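PDB 7COL: 5-ketofructose reductase from Gluconobacter sp., which probably catalyses the NADPH-dependent reduction of 5-ketofructose to fructose, in a fold of the shikimate dehydrogenase family. Local coordinates for residues Ala25-Gly30 against Ala271-Thr276; Ala91-Ala96 against Asn106-Gly111; Leu116-Ser121 against Thr244-Leu249; Leu194-Ser199 against Ala223-Asn228. One frame throughout, in Å; residues are numbered along the deposited sequence.

Contact 1: Ala25-Gly30 against Ala271-Thr276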
# COMPACT_ATOMS: atom_id res chain seq x y z
N ALA A 25 -9.63 6.34 5.07
CA ALA A 25 -9.44 7.57 5.86
C ALA A 25 -9.75 7.35 7.33
O ALA A 25 -8.98 7.75 8.20
CB ALA A 25 -10.26 8.71 5.29
N MET A 26 -10.88 6.70 7.60
CA MET A 26 -11.27 6.34 8.94
C MET A 26 -10.23 5.47 9.67
O MET A 26 -9.78 5.85 10.77
CB MET A 26 -12.64 5.66 8.90
CG MET A 26 -13.12 5.14 10.23
SD MET A 26 -14.66 4.22 10.07
CE MET A 26 -14.08 2.61 9.52
N VAL A 27 -9.84 4.34 9.04
CA VAL A 27 -8.91 3.38 9.64
C VAL A 27 -7.56 4.06 9.86
O VAL A 27 -7.00 3.98 10.97
CB VAL A 27 -8.80 2.04 8.84
CG1 VAL A 27 -7.65 1.17 9.35
CG2 VAL A 27 -10.09 1.24 8.96
N GLU A 28 -7.07 4.77 8.85
CA GLU A 28 -5.75 5.42 8.98
C GLU A 28 -5.71 6.58 9.99
O GLU A 28 -4.63 6.88 10.53
CB GLU A 28 -5.22 5.86 7.64
CG GLU A 28 -4.85 4.68 6.75
CD GLU A 28 -3.88 5.09 5.67
OE1 GLU A 28 -4.02 6.21 5.13
OE2 GLU A 28 -2.97 4.30 5.39
N ALA A 29 -6.86 7.20 10.25
CA ALA A 29 -6.96 8.20 11.30
C ALA A 29 -6.75 7.51 12.65
O ALA A 29 -6.01 8.02 13.50
CB ALA A 29 -8.28 8.94 11.24
N GLY A 30 -7.37 6.33 12.82
CA GLY A 30 -7.13 5.46 13.98
C GLY A 30 -5.68 5.00 14.16
O GLY A 30 -5.10 5.15 15.26
N ALA A 271 -13.78 7.17 18.87
CA ALA A 271 -14.10 8.62 18.80
C ALA A 271 -13.37 9.33 17.65
O ALA A 271 -13.97 10.10 16.91
CB ALA A 271 -13.81 9.30 20.14
N VAL A 272 -12.07 9.06 17.52
CA VAL A 272 -11.26 9.56 16.43
C VAL A 272 -11.89 9.16 15.08
O VAL A 272 -12.13 10.00 14.21
CB VAL A 272 -9.81 9.01 16.55
CG1 VAL A 272 -8.99 9.27 15.28
CG2 VAL A 272 -9.12 9.59 17.76
N MET A 273 -12.18 7.86 14.95
CA MET A 273 -12.74 7.28 13.73
C MET A 273 -14.12 7.82 13.37
O MET A 273 -14.38 8.09 12.19
CB MET A 273 -12.77 5.75 13.86
CG MET A 273 -11.39 5.10 13.84
SD MET A 273 -11.45 3.34 14.23
CE MET A 273 -11.99 2.63 12.68
N ALA A 274 -14.99 7.96 14.38
CA ALA A 274 -16.33 8.57 14.22
C ALA A 274 -16.26 10.02 13.71
O ALA A 274 -16.88 10.34 12.69
CB ALA A 274 -17.15 8.49 15.51
N GLN A 275 -15.47 10.85 14.39
CA GLN A 275 -15.23 12.22 13.93
C GLN A 275 -14.79 12.26 12.46
O GLN A 275 -15.38 12.99 11.67
CB GLN A 275 -14.24 12.96 14.84
CG GLN A 275 -14.38 14.49 14.81
CD GLN A 275 -15.81 14.96 15.06
OE1 GLN A 275 -16.51 15.38 14.13
NE2 GLN A 275 -16.26 14.86 16.31
N THR A 276 -13.79 11.44 12.11
CA THR A 276 -13.29 11.32 10.73
C THR A 276 -14.42 11.04 9.72
O THR A 276 -14.55 11.75 8.72
CB THR A 276 -12.13 10.29 10.61
OG1 THR A 276 -11.12 10.59 11.59
CG2 THR A 276 -11.48 10.33 9.22
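Helices 23-34 and 270-281 pack here without a single hydrogen bond between Ala25-Gly30 and Ala271-Thr276. The axes of these two segments come within 8.4 Å and run at 145° to each other, not far from antiparallel. Met26 and Met273 carry the deeper half of the contact. Their side chains lie obliquely across one another, CG of Met26 sitting 3.7 Å from CE of Met273. The chain of Met273 is bent at its last torsion (chi3 79°), which brings CE back over the Met26 side chain; CG of Met273 meanwhile rests 3.5 Å from the backbone O of Met26. Gly30 belongs to the same close approach: a CB there would be tight against CG of Met273 and crowded by the carbonyl of Val27. The pairing ties the substrate-binding domain, to which helix 23-34 belongs, to the C-terminal helix of a shikimate dehydrogenase-type chain, and Met273 also packs on Val253 and Val257 of helix 248-264. Toward the outer side, Ala29 points at the other helix, its CB 3.3 Å from OG1 of Thr276 and 4.1 Å from CG1 of Val272. OG1 of Thr276 bonds back to O of Val272 at 2.9 Å, from above the carbonyl plane, and that oxygen also takes the helical N-H of Thr276. With OG1 tied back, CG2 is left to reach O of Ala25 at 3.7 Å. A glycine in place of Thr276 would probably open a gap beside Ala25 and Ala29 and leave O of Val272 with one donor fewer. Ala25 also packs on Phe6 of the second subunit.

Contact 2: Ala91-Ala96 against Asn106-Gly111. With NDP (NADPH dihydro-nicotinamide-adenine-dinucleotide phosphate), chain C.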
# COMPACT_ATOMS: atom_id res chain seq x y z
N ALA A 91 -20.35 -15.35 2.91
CA ALA A 91 -19.64 -14.17 2.38
C ALA A 91 -18.61 -13.65 3.38
O ALA A 91 -18.82 -13.74 4.60
CB ALA A 91 -20.62 -13.07 1.99
N VAL A 92 -17.50 -13.13 2.86
CA VAL A 92 -16.37 -12.67 3.67
C VAL A 92 -16.03 -11.22 3.27
O VAL A 92 -15.94 -10.91 2.08
CB VAL A 92 -15.16 -13.63 3.52
CG1 VAL A 92 -13.81 -12.93 3.73
CG2 VAL A 92 -15.28 -14.82 4.45
N ASN A 93 -15.83 -10.35 4.27
CA ASN A 93 -15.42 -8.97 4.02
C ASN A 93 -14.14 -8.54 4.77
O ASN A 93 -13.70 -7.39 4.66
CB ASN A 93 -16.56 -8.00 4.35
CG ASN A 93 -16.75 -7.84 5.83
OD1 ASN A 93 -16.70 -8.80 6.57
ND2 ASN A 93 -16.98 -6.61 6.28
N CYS A 94 -13.60 -9.47 5.56
CA CYS A 94 -12.44 -9.20 6.39
C CYS A 94 -11.60 -10.46 6.47
O CYS A 94 -12.06 -11.48 6.97
CB CYS A 94 -12.88 -8.73 7.79
SG CYS A 94 -11.49 -8.40 8.87
N VAL A 95 -10.39 -10.39 5.94
CA VAL A 95 -9.50 -11.55 5.87
C VAL A 95 -8.26 -11.21 6.67
O VAL A 95 -7.69 -10.13 6.51
CB VAL A 95 -9.12 -11.93 4.40
CG1 VAL A 95 -8.09 -13.07 4.36
CG2 VAL A 95 -10.34 -12.30 3.58
N ALA A 96 -7.88 -12.10 7.57
CA ALA A 96 -6.61 -11.96 8.27
C ALA A 96 -5.62 -12.91 7.65
O ALA A 96 -5.98 -14.03 7.29
CB ALA A 96 -6.78 -12.22 9.76
N ASN A 106 -16.61 -12.28 8.50
CA ASN A 106 -17.64 -11.32 8.11
C ASN A 106 -18.00 -10.30 9.23
O ASN A 106 -18.59 -10.67 10.24
CB ASN A 106 -18.89 -12.05 7.63
CG ASN A 106 -19.81 -11.14 6.84
OD1 ASN A 106 -20.26 -10.12 7.34
ND2 ASN A 106 -20.06 -11.50 5.59
N THR A 107 -17.71 -9.02 9.01
CA THR A 107 -17.98 -7.99 10.03
C THR A 107 -19.25 -7.18 9.76
O THR A 107 -19.59 -6.33 10.57
CB THR A 107 -16.79 -7.03 10.26
OG1 THR A 107 -16.54 -6.26 9.08
CG2 THR A 107 -15.51 -7.80 10.66
N ASP A 108 -19.94 -7.45 8.64
CA ASP A 108 -21.13 -6.69 8.22
C ASP A 108 -22.22 -6.54 9.27
O ASP A 108 -22.85 -5.47 9.36
CB ASP A 108 -21.73 -7.23 6.92
CG ASP A 108 -21.09 -6.64 5.69
OD1 ASP A 108 -20.71 -5.44 5.72
OD2 ASP A 108 -20.97 -7.38 4.69
N GLY A 109 -22.42 -7.59 10.06
CA GLY A 109 -23.35 -7.54 11.20
C GLY A 109 -22.70 -7.36 12.57
O GLY A 109 -23.41 -7.25 13.57
N LYS A 110 -21.36 -7.34 12.62
CA LYS A 110 -20.63 -7.22 13.87
C LYS A 110 -20.52 -5.78 14.35
O LYS A 110 -20.43 -5.54 15.55
CB LYS A 110 -19.23 -7.86 13.79
CG LYS A 110 -19.25 -9.38 13.66
CD LYS A 110 -17.86 -9.99 13.72
CE LYS A 110 -17.88 -11.47 13.33
NZ LYS A 110 -18.69 -12.33 14.25
N GLY A 111 -20.47 -4.84 13.40
CA GLY A 111 -20.55 -3.40 13.70
C GLY A 111 -21.84 -3.11 14.44
O GLY A 111 -21.83 -2.56 15.54
PA NDP C . -29.41 -5.20 -0.67
O1A NDP C . -29.62 -4.59 -2.04
O2A NDP C . -28.72 -6.54 -0.55
O5B NDP C . -30.84 -5.31 0.06
C5B NDP C . -31.75 -4.21 0.05
C4B NDP C . -32.93 -4.51 0.96
O4B NDP C . -33.68 -3.32 1.18
C3B NDP C . -33.89 -5.50 0.34
O3B NDP C . -34.40 -6.37 1.36
C2B NDP C . -35.02 -4.64 -0.19
O2B NDP C . -36.27 -5.33 -0.29
C1B NDP C . -35.05 -3.52 0.83
N9A NDP C . -35.65 -2.28 0.28
C8A NDP C . -35.01 -1.35 -0.47
N7A NDP C . -35.84 -0.35 -0.82
C5A NDP C . -37.05 -0.63 -0.27
C6A NDP C . -38.38 0.02 -0.24
N6A NDP C . -38.58 1.19 -0.88
N1A NDP C . -39.39 -0.60 0.44
C2A NDP C . -39.21 -1.77 1.09
N3A NDP C . -38.02 -2.41 1.10
C4A NDP C . -36.92 -1.90 0.45
O3 NDP C . -28.66 -4.11 0.27
PN NDP C . -27.75 -4.53 1.54
O1N NDP C . -26.39 -4.95 1.01
O2N NDP C . -28.54 -5.47 2.40
O5D NDP C . -27.54 -3.14 2.34
C5D NDP C . -28.63 -2.34 2.81
C4D NDP C . -28.09 -1.02 3.38
O4D NDP C . -27.29 -1.28 4.54
C3D NDP C . -27.21 -0.26 2.40
O3D NDP C . -27.73 1.06 2.30
C2D NDP C . -25.80 -0.29 2.99
O2D NDP C . -25.15 0.97 2.81
C1D NDP C . -26.04 -0.58 4.47
N1N NDP C . -24.99 -1.33 5.20
C2N NDP C . -24.47 -0.73 6.30
C3N NDP C . -23.48 -1.34 7.09
C7N NDP C . -22.92 -0.62 8.31
O7N NDP C . -21.98 -1.11 8.94
N7N NDP C . -23.47 0.55 8.69
C4N NDP C . -23.04 -2.62 6.71
C5N NDP C . -23.59 -3.24 5.58
C6N NDP C . -24.57 -2.57 4.84
P2B NDP C . -36.55 -6.37 -1.49
O1X NDP C . -35.86 -7.63 -1.02
O2X NDP C . -38.06 -6.49 -1.53
O3X NDP C . -35.93 -5.72 -2.70
O HOH W 1 -18.49 -4.69 3.90
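The amide of Asn93 turns its O and N ends to the backbone and hydroxyl of Thr107. OD1 takes the N-H of Thr107 at a short 2.6 Å and ND2 gives a hydrogen to OG1 of Thr107 at 2.9 Å, each partner tilted 16° from the amide plane. The two side chains cross at about a right angle, and the pair of bonds fixes which way round the amide lies. OG1 of Thr107 also bonds to Gln255. The amide of Asn106 holds the loop that leads into strand 94-98: with CG anti to the backbone N (chi1 -163°), ND2 reaches O of Ala91 at 2.7 Å, well above that carbonyl's plane, while OD1 turns back to accept from N of Asp108 at 3.0 Å, closing an Asx turn. Asp108, salt-bridged to Lys72, brings OD1 to 3.6 Å from C5N of the NADPH nicotinamide; a water bonds to this oxygen and weakly to ND2 of Asn93. Asn93 and Cys94 both face His105, a classic beta bulge at the mouth of the hairpin 94-98/101-105, from which the chain runs on past Asp108 into helix 110-119 beside the cofactor.

Contact 3: Leu116-Ser121 against Thr244-Leu249. With NDP (NADPH dihydro-nicotinamide-adenine-dinucleotide phosphate), chain C.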
# COMPACT_ATOMS: atom_id res chain seq x y z
N LEU A 116 -25.05 -2.34 19.33
CA LEU A 116 -26.17 -2.83 20.15
C LEU A 116 -25.74 -2.99 21.62
O LEU A 116 -26.37 -2.44 22.54
CB LEU A 116 -26.73 -4.15 19.61
CG LEU A 116 -27.97 -4.78 20.27
CD1 LEU A 116 -29.22 -3.91 20.13
CD2 LEU A 116 -28.22 -6.16 19.68
N LYS A 117 -24.63 -3.71 21.81
CA LYS A 117 -24.11 -4.02 23.14
C LYS A 117 -23.81 -2.83 24.05
O LYS A 117 -23.77 -3.00 25.26
CB LYS A 117 -22.88 -4.92 23.03
CG LYS A 117 -23.20 -6.38 22.82
CD LYS A 117 -21.92 -7.19 22.89
CE LYS A 117 -22.16 -8.66 22.65
NZ LYS A 117 -20.83 -9.31 22.59
N THR A 118 -23.60 -1.64 23.48
CA THR A 118 -23.45 -0.41 24.29
C THR A 118 -24.75 -0.06 25.04
O THR A 118 -24.70 0.55 26.12
CB THR A 118 -23.01 0.82 23.46
OG1 THR A 118 -24.03 1.18 22.52
CG2 THR A 118 -21.68 0.56 22.73
N VAL A 119 -25.89 -0.46 24.48
CA VAL A 119 -27.20 -0.17 25.09
C VAL A 119 -27.90 -1.39 25.73
O VAL A 119 -28.55 -1.24 26.78
CB VAL A 119 -28.14 0.64 24.15
CG1 VAL A 119 -27.49 1.94 23.72
CG2 VAL A 119 -28.57 -0.15 22.92
N THR A 120 -27.77 -2.57 25.11
CA THR A 120 -28.48 -3.77 25.57
C THR A 120 -27.82 -5.08 25.10
O THR A 120 -27.11 -5.11 24.10
CB THR A 120 -30.00 -3.72 25.22
OG1 THR A 120 -30.70 -4.76 25.90
CG2 THR A 120 -30.25 -3.83 23.70
N SER A 121 -28.05 -6.17 25.85
CA SER A 121 -27.60 -7.48 25.40
C SER A 121 -28.51 -8.03 24.29
O SER A 121 -29.73 -7.85 24.34
CB SER A 121 -27.51 -8.48 26.56
OG SER A 121 -27.09 -9.75 26.10
N THR A 244 -34.32 4.74 22.63
CA THR A 244 -32.87 4.66 22.47
C THR A 244 -32.59 4.19 21.04
O THR A 244 -33.16 3.20 20.59
CB THR A 244 -32.28 3.72 23.52
OG1 THR A 244 -32.61 4.22 24.82
CG2 THR A 244 -30.75 3.62 23.39
N THR A 245 -31.73 4.94 20.34
CA THR A 245 -31.43 4.68 18.93
C THR A 245 -29.94 4.44 18.65
O THR A 245 -29.08 4.88 19.42
CB THR A 245 -31.95 5.79 17.99
OG1 THR A 245 -31.25 7.02 18.25
CG2 THR A 245 -33.45 6.01 18.17
N LEU A 246 -29.66 3.75 17.55
CA LEU A 246 -28.30 3.40 17.13
C LEU A 246 -28.16 3.59 15.64
O LEU A 246 -28.93 3.01 14.85
CB LEU A 246 -27.99 1.95 17.52
CG LEU A 246 -28.01 1.58 19.01
CD1 LEU A 246 -28.13 0.07 19.14
CD2 LEU A 246 -26.80 2.14 19.76
N ASP A 247 -27.16 4.39 15.25
CA ASP A 247 -27.01 4.82 13.86
C ASP A 247 -25.98 4.02 13.08
O ASP A 247 -25.07 3.44 13.68
CB ASP A 247 -26.71 6.32 13.79
CG ASP A 247 -25.38 6.68 14.42
OD1 ASP A 247 -24.32 6.42 13.82
OD2 ASP A 247 -25.38 7.25 15.53
N GLY A 248 -26.12 4.02 11.76
CA GLY A 248 -25.26 3.22 10.90
C GLY A 248 -23.84 3.75 10.78
O GLY A 248 -22.94 3.01 10.39
N LEU A 249 -23.63 5.02 11.13
CA LEU A 249 -22.26 5.61 11.17
C LEU A 249 -21.44 4.95 12.29
O LEU A 249 -20.31 4.54 12.06
CB LEU A 249 -22.28 7.15 11.32
CG LEU A 249 -20.99 8.00 11.18
CD1 LEU A 249 -21.30 9.41 10.70
CD2 LEU A 249 -20.19 8.06 12.48
PA NDP C . -29.41 -5.20 -0.67
O1A NDP C . -29.62 -4.59 -2.04
O2A NDP C . -28.72 -6.54 -0.55
O5B NDP C . -30.84 -5.31 0.06
C5B NDP C . -31.75 -4.21 0.05
C4B NDP C . -32.93 -4.51 0.96
O4B NDP C . -33.68 -3.32 1.18
C3B NDP C . -33.89 -5.50 0.34
O3B NDP C . -34.40 -6.37 1.36
C2B NDP C . -35.02 -4.64 -0.19
O2B NDP C . -36.27 -5.33 -0.29
C1B NDP C . -35.05 -3.52 0.83
N9A NDP C . -35.65 -2.28 0.28
C8A NDP C . -35.01 -1.35 -0.47
N7A NDP C . -35.84 -0.35 -0.82
C5A NDP C . -37.05 -0.63 -0.27
C6A NDP C . -38.38 0.02 -0.24
N6A NDP C . -38.58 1.19 -0.88
N1A NDP C . -39.39 -0.60 0.44
C2A NDP C . -39.21 -1.77 1.09
N3A NDP C . -38.02 -2.41 1.10
C4A NDP C . -36.92 -1.90 0.45
O3 NDP C . -28.66 -4.11 0.27
PN NDP C . -27.75 -4.53 1.54
O1N NDP C . -26.39 -4.95 1.01
O2N NDP C . -28.54 -5.47 2.40
O5D NDP C . -27.54 -3.14 2.34
C5D NDP C . -28.63 -2.34 2.81
C4D NDP C . -28.09 -1.02 3.38
O4D NDP C . -27.29 -1.28 4.54
C3D NDP C . -27.21 -0.26 2.40
O3D NDP C . -27.73 1.06 2.30
C2D NDP C . -25.80 -0.29 2.99
O2D NDP C . -25.15 0.97 2.81
C1D NDP C . -26.04 -0.58 4.47
N1N NDP C . -24.99 -1.33 5.20
C2N NDP C . -24.47 -0.73 6.30
C3N NDP C . -23.48 -1.34 7.09
C7N NDP C . -22.92 -0.62 8.31
O7N NDP C . -21.98 -1.11 8.94
N7N NDP C . -23.47 0.55 8.69
C4N NDP C . -23.04 -2.62 6.71
C5N NDP C . -23.59 -3.24 5.58
C6N NDP C . -24.57 -2.57 4.84
P2B NDP C . -36.55 -6.37 -1.49
O1X NDP C . -35.86 -7.63 -1.02
O2X NDP C . -38.06 -6.49 -1.53
O3X NDP C . -35.93 -5.72 -2.70
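Leu246 reaches across to helix 110-119 with both methyls of its fork, from strand 245-246 at the edge of the parallel Rossmann-type sheet. Its side chain and that of Val119 run toward each other and meet tip to tip: CD1 of Leu246 is 3.8 Å from CG2 of Val119, and CD2 is 4.0 Å from CG1. CG of Leu246 lies anti to the carbonyl carbon (chi1 -62°), which sends the fork out toward the helix. CD1 also settles 3.6 Å from CA of Leu116, whose CB points away from the strand, though its CD1 still comes to 4.2 Å from CD1 of Leu246; Leu116 also packs on Val221 and Ile193. Thr118 and Leu246 slide past one another in opposite directions, and the hydroxyl of Thr118 is bonded to O of Ser115. An alanine in place of Leu246 is likely to take away the methyls that meet both branches of Val119 and open a gap beside CA of Leu116. Nearer the solvent, CG1 of Val119 meets CG2 of Thr244 at 3.7 Å, again tip to tip. Asp247 N-caps helix 248-264, its OD1 accepting from N of Gly250. In the first turn, O of Gly248 receives the carboxamide N7N of NADPH at 3.0 Å.

Contact 4: Leu194-Ser199 against Ala223-Asn228. With NDP (NADPH dihydro-nicotinamide-adenine-dinucleotide phosphate), chain C.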
# COMPACT_ATOMS: atom_id res chain seq x y z
N LEU A 194 -35.68 -3.33 17.11
CA LEU A 194 -36.09 -3.17 15.72
C LEU A 194 -34.93 -2.59 14.92
O LEU A 194 -34.31 -1.61 15.34
CB LEU A 194 -37.33 -2.28 15.61
CG LEU A 194 -37.81 -1.85 14.21
CD1 LEU A 194 -38.29 -3.00 13.35
CD2 LEU A 194 -38.88 -0.79 14.35
N ILE A 195 -34.65 -3.21 13.78
CA ILE A 195 -33.51 -2.80 12.95
C ILE A 195 -33.93 -2.54 11.52
O ILE A 195 -34.46 -3.43 10.87
CB ILE A 195 -32.37 -3.86 12.91
CG1 ILE A 195 -32.09 -4.45 14.29
CG2 ILE A 195 -31.10 -3.25 12.29
CD1 ILE A 195 -31.55 -5.85 14.23
N ASN A 196 -33.66 -1.33 11.03
CA ASN A 196 -33.75 -1.12 9.60
C ASN A 196 -32.49 -1.65 8.93
O ASN A 196 -31.39 -1.18 9.25
CB ASN A 196 -33.94 0.35 9.21
CG ASN A 196 -33.91 0.54 7.70
OD1 ASN A 196 -34.77 0.01 7.01
ND2 ASN A 196 -32.88 1.24 7.18
N ALA A 197 -32.67 -2.61 8.03
CA ALA A 197 -31.59 -3.15 7.19
C ALA A 197 -31.90 -3.05 5.69
O ALA A 197 -31.20 -3.63 4.86
CB ALA A 197 -31.24 -4.58 7.59
N THR A 198 -32.94 -2.29 5.35
CA THR A 198 -33.21 -1.87 3.97
C THR A 198 -32.27 -0.71 3.59
O THR A 198 -31.57 -0.16 4.45
CB THR A 198 -34.67 -1.37 3.76
OG1 THR A 198 -34.86 -0.14 4.48
CG2 THR A 198 -35.71 -2.40 4.22
N SER A 199 -32.28 -0.34 2.31
CA SER A 199 -31.55 0.84 1.80
C SER A 199 -32.37 2.15 1.85
O SER A 199 -31.89 3.21 1.42
CB SER A 199 -31.05 0.57 0.38
OG SER A 199 -32.12 0.13 -0.45
N ALA A 223 -32.62 0.64 15.68
CA ALA A 223 -31.30 0.70 15.03
C ALA A 223 -31.44 0.81 13.52
O ALA A 223 -32.41 0.31 12.94
CB ALA A 223 -30.48 -0.55 15.38
N ASP A 224 -30.46 1.43 12.88
CA ASP A 224 -30.52 1.67 11.46
C ASP A 224 -29.14 1.50 10.85
O ASP A 224 -28.16 2.06 11.33
CB ASP A 224 -31.04 3.10 11.22
CG ASP A 224 -31.59 3.28 9.83
OD1 ASP A 224 -31.03 2.70 8.87
OD2 ASP A 224 -32.60 4.01 9.68
N VAL A 225 -29.08 0.73 9.76
CA VAL A 225 -27.82 0.42 9.10
C VAL A 225 -27.24 1.58 8.32
O VAL A 225 -26.01 1.62 8.10
CB VAL A 225 -27.89 -0.86 8.22
CG1 VAL A 225 -28.18 -2.07 9.09
CG2 VAL A 225 -28.93 -0.74 7.11
N ILE A 226 -28.10 2.53 7.92
CA ILE A 226 -27.70 3.64 7.04
C ILE A 226 -26.58 4.49 7.64
O ILE A 226 -26.76 5.09 8.70
CB ILE A 226 -28.90 4.47 6.49
CG1 ILE A 226 -29.43 3.84 5.20
CG2 ILE A 226 -28.50 5.89 6.10
CD1 ILE A 226 -30.45 2.75 5.39
N PRO A 227 -25.40 4.52 6.97
CA PRO A 227 -24.28 5.27 7.52
C PRO A 227 -24.40 6.79 7.29
O PRO A 227 -23.93 7.58 8.12
CB PRO A 227 -23.05 4.69 6.80
CG PRO A 227 -23.56 4.07 5.56
CD PRO A 227 -25.04 3.80 5.72
N ASN A 228 -25.01 7.16 6.17
CA ASN A 228 -25.14 8.55 5.77
C ASN A 228 -26.49 8.78 5.09
O ASN A 228 -26.76 8.14 4.06
CB ASN A 228 -23.98 8.94 4.83
CG ASN A 228 -23.91 10.44 4.58
OD1 ASN A 228 -24.23 11.25 5.45
ND2 ASN A 228 -23.44 10.81 3.39
PA NDP C . -29.41 -5.20 -0.67
O1A NDP C . -29.62 -4.59 -2.04
O2A NDP C . -28.72 -6.54 -0.55
O5B NDP C . -30.84 -5.31 0.06
C5B NDP C . -31.75 -4.21 0.05
C4B NDP C . -32.93 -4.51 0.96
O4B NDP C . -33.68 -3.32 1.18
C3B NDP C . -33.89 -5.50 0.34
O3B NDP C . -34.40 -6.37 1.36
C2B NDP C . -35.02 -4.64 -0.19
O2B NDP C . -36.27 -5.33 -0.29
C1B NDP C . -35.05 -3.52 0.83
N9A NDP C . -35.65 -2.28 0.28
C8A NDP C . -35.01 -1.35 -0.47
N7A NDP C . -35.84 -0.35 -0.82
C5A NDP C . -37.05 -0.63 -0.27
C6A NDP C . -38.38 0.02 -0.24
N6A NDP C . -38.58 1.19 -0.88
N1A NDP C . -39.39 -0.60 0.44
C2A NDP C . -39.21 -1.77 1.09
N3A NDP C . -38.02 -2.41 1.10
C4A NDP C . -36.92 -1.90 0.45
O3 NDP C . -28.66 -4.11 0.27
PN NDP C . -27.75 -4.53 1.54
O1N NDP C . -26.39 -4.95 1.01
O2N NDP C . -28.54 -5.47 2.40
O5D NDP C . -27.54 -3.14 2.34
C5D NDP C . -28.63 -2.34 2.81
C4D NDP C . -28.09 -1.02 3.38
O4D NDP C . -27.29 -1.28 4.54
C3D NDP C . -27.21 -0.26 2.40
O3D NDP C . -27.73 1.06 2.30
C2D NDP C . -25.80 -0.29 2.99
O2D NDP C . -25.15 0.97 2.81
C1D NDP C . -26.04 -0.58 4.47
N1N NDP C . -24.99 -1.33 5.20
C2N NDP C . -24.47 -0.73 6.30
C3N NDP C . -23.48 -1.34 7.09
C7N NDP C . -22.92 -0.62 8.31
O7N NDP C . -21.98 -1.11 8.94
N7N NDP C . -23.47 0.55 8.69
C4N NDP C . -23.04 -2.62 6.71
C5N NDP C . -23.59 -3.24 5.58
C6N NDP C . -24.57 -2.57 4.84
P2B NDP C . -36.55 -6.37 -1.49
O1X NDP C . -35.86 -7.63 -1.02
O2X NDP C . -38.06 -6.49 -1.53
O3X NDP C . -35.93 -5.72 -2.70
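This is a parallel strand pairing in the nucleotide-binding sheet, one strand in from the edge strand 245-246, where strands 193-196 and 221-224 end side by side and their loops turn over NADPH. Ile195 pairs with Ala223 and Asn196 with Asp224. N of Ala223 bonds to O of Leu194 at 2.8 Å, N of Asn196 returns to O of Ala223, and N of Val225 continues the pattern to O of Asn196. On the face carrying Asn196 and Asp224, the two side chains lie side by side with amide and carboxylate planes 71° apart; the extended first torsion of Asn196 (chi1 175°) lays its amide alongside Asp224. ND2 of Asn196 meets OD1 of Asp224 at 2.9 Å in a nearly straight bond (172°), coming from above the carboxylate plane. N of Ile226 reaches the same oxygen from the opposite face at 3.1 Å and closes an Asx turn, while OD2 goes to Thr232. Such loops at the C-terminal ends of parallel strands form the cofactor site of a Rossmann fold. The other end of the Asn196 amide is held as well: OG1 of Thr198 donates to OD1 at a short 2.5 Å, in the carbonyl plane and on a lone pair. CD1 of Ile226 presses between O of Thr198, at 3.3 Å, and ND2 of Asn196. Thr198 packs against the adenosine ribose, and O of Val225 accepts N7N of the nicotinamide carboxamide at 2.8 Å.

How the contacts relate
Contacts 2, 3 and 4 all touch NADPH, contacts 3 and 4 from neighbouring strands of one sheet and contact 2 from the Asp108 side of the nicotinamide ring. Contact 4 and contact 3 meet directly, N of Asp224 probably bonding to O of Leu246 at 3.0 Å, since strands 221-224 and 245-246 lie next to each other; their centres are about 11 Å apart, and the two contacts share the carboxamide N7N as a donor. Helix 110-119 runs from contact 2 to contact 3, whose centres lie about 19 Å apart. Contact 1 stands off the cofactor, the Met26 side chain about 9 Å away, but touches contact 3 where Leu249 packs on Ala274.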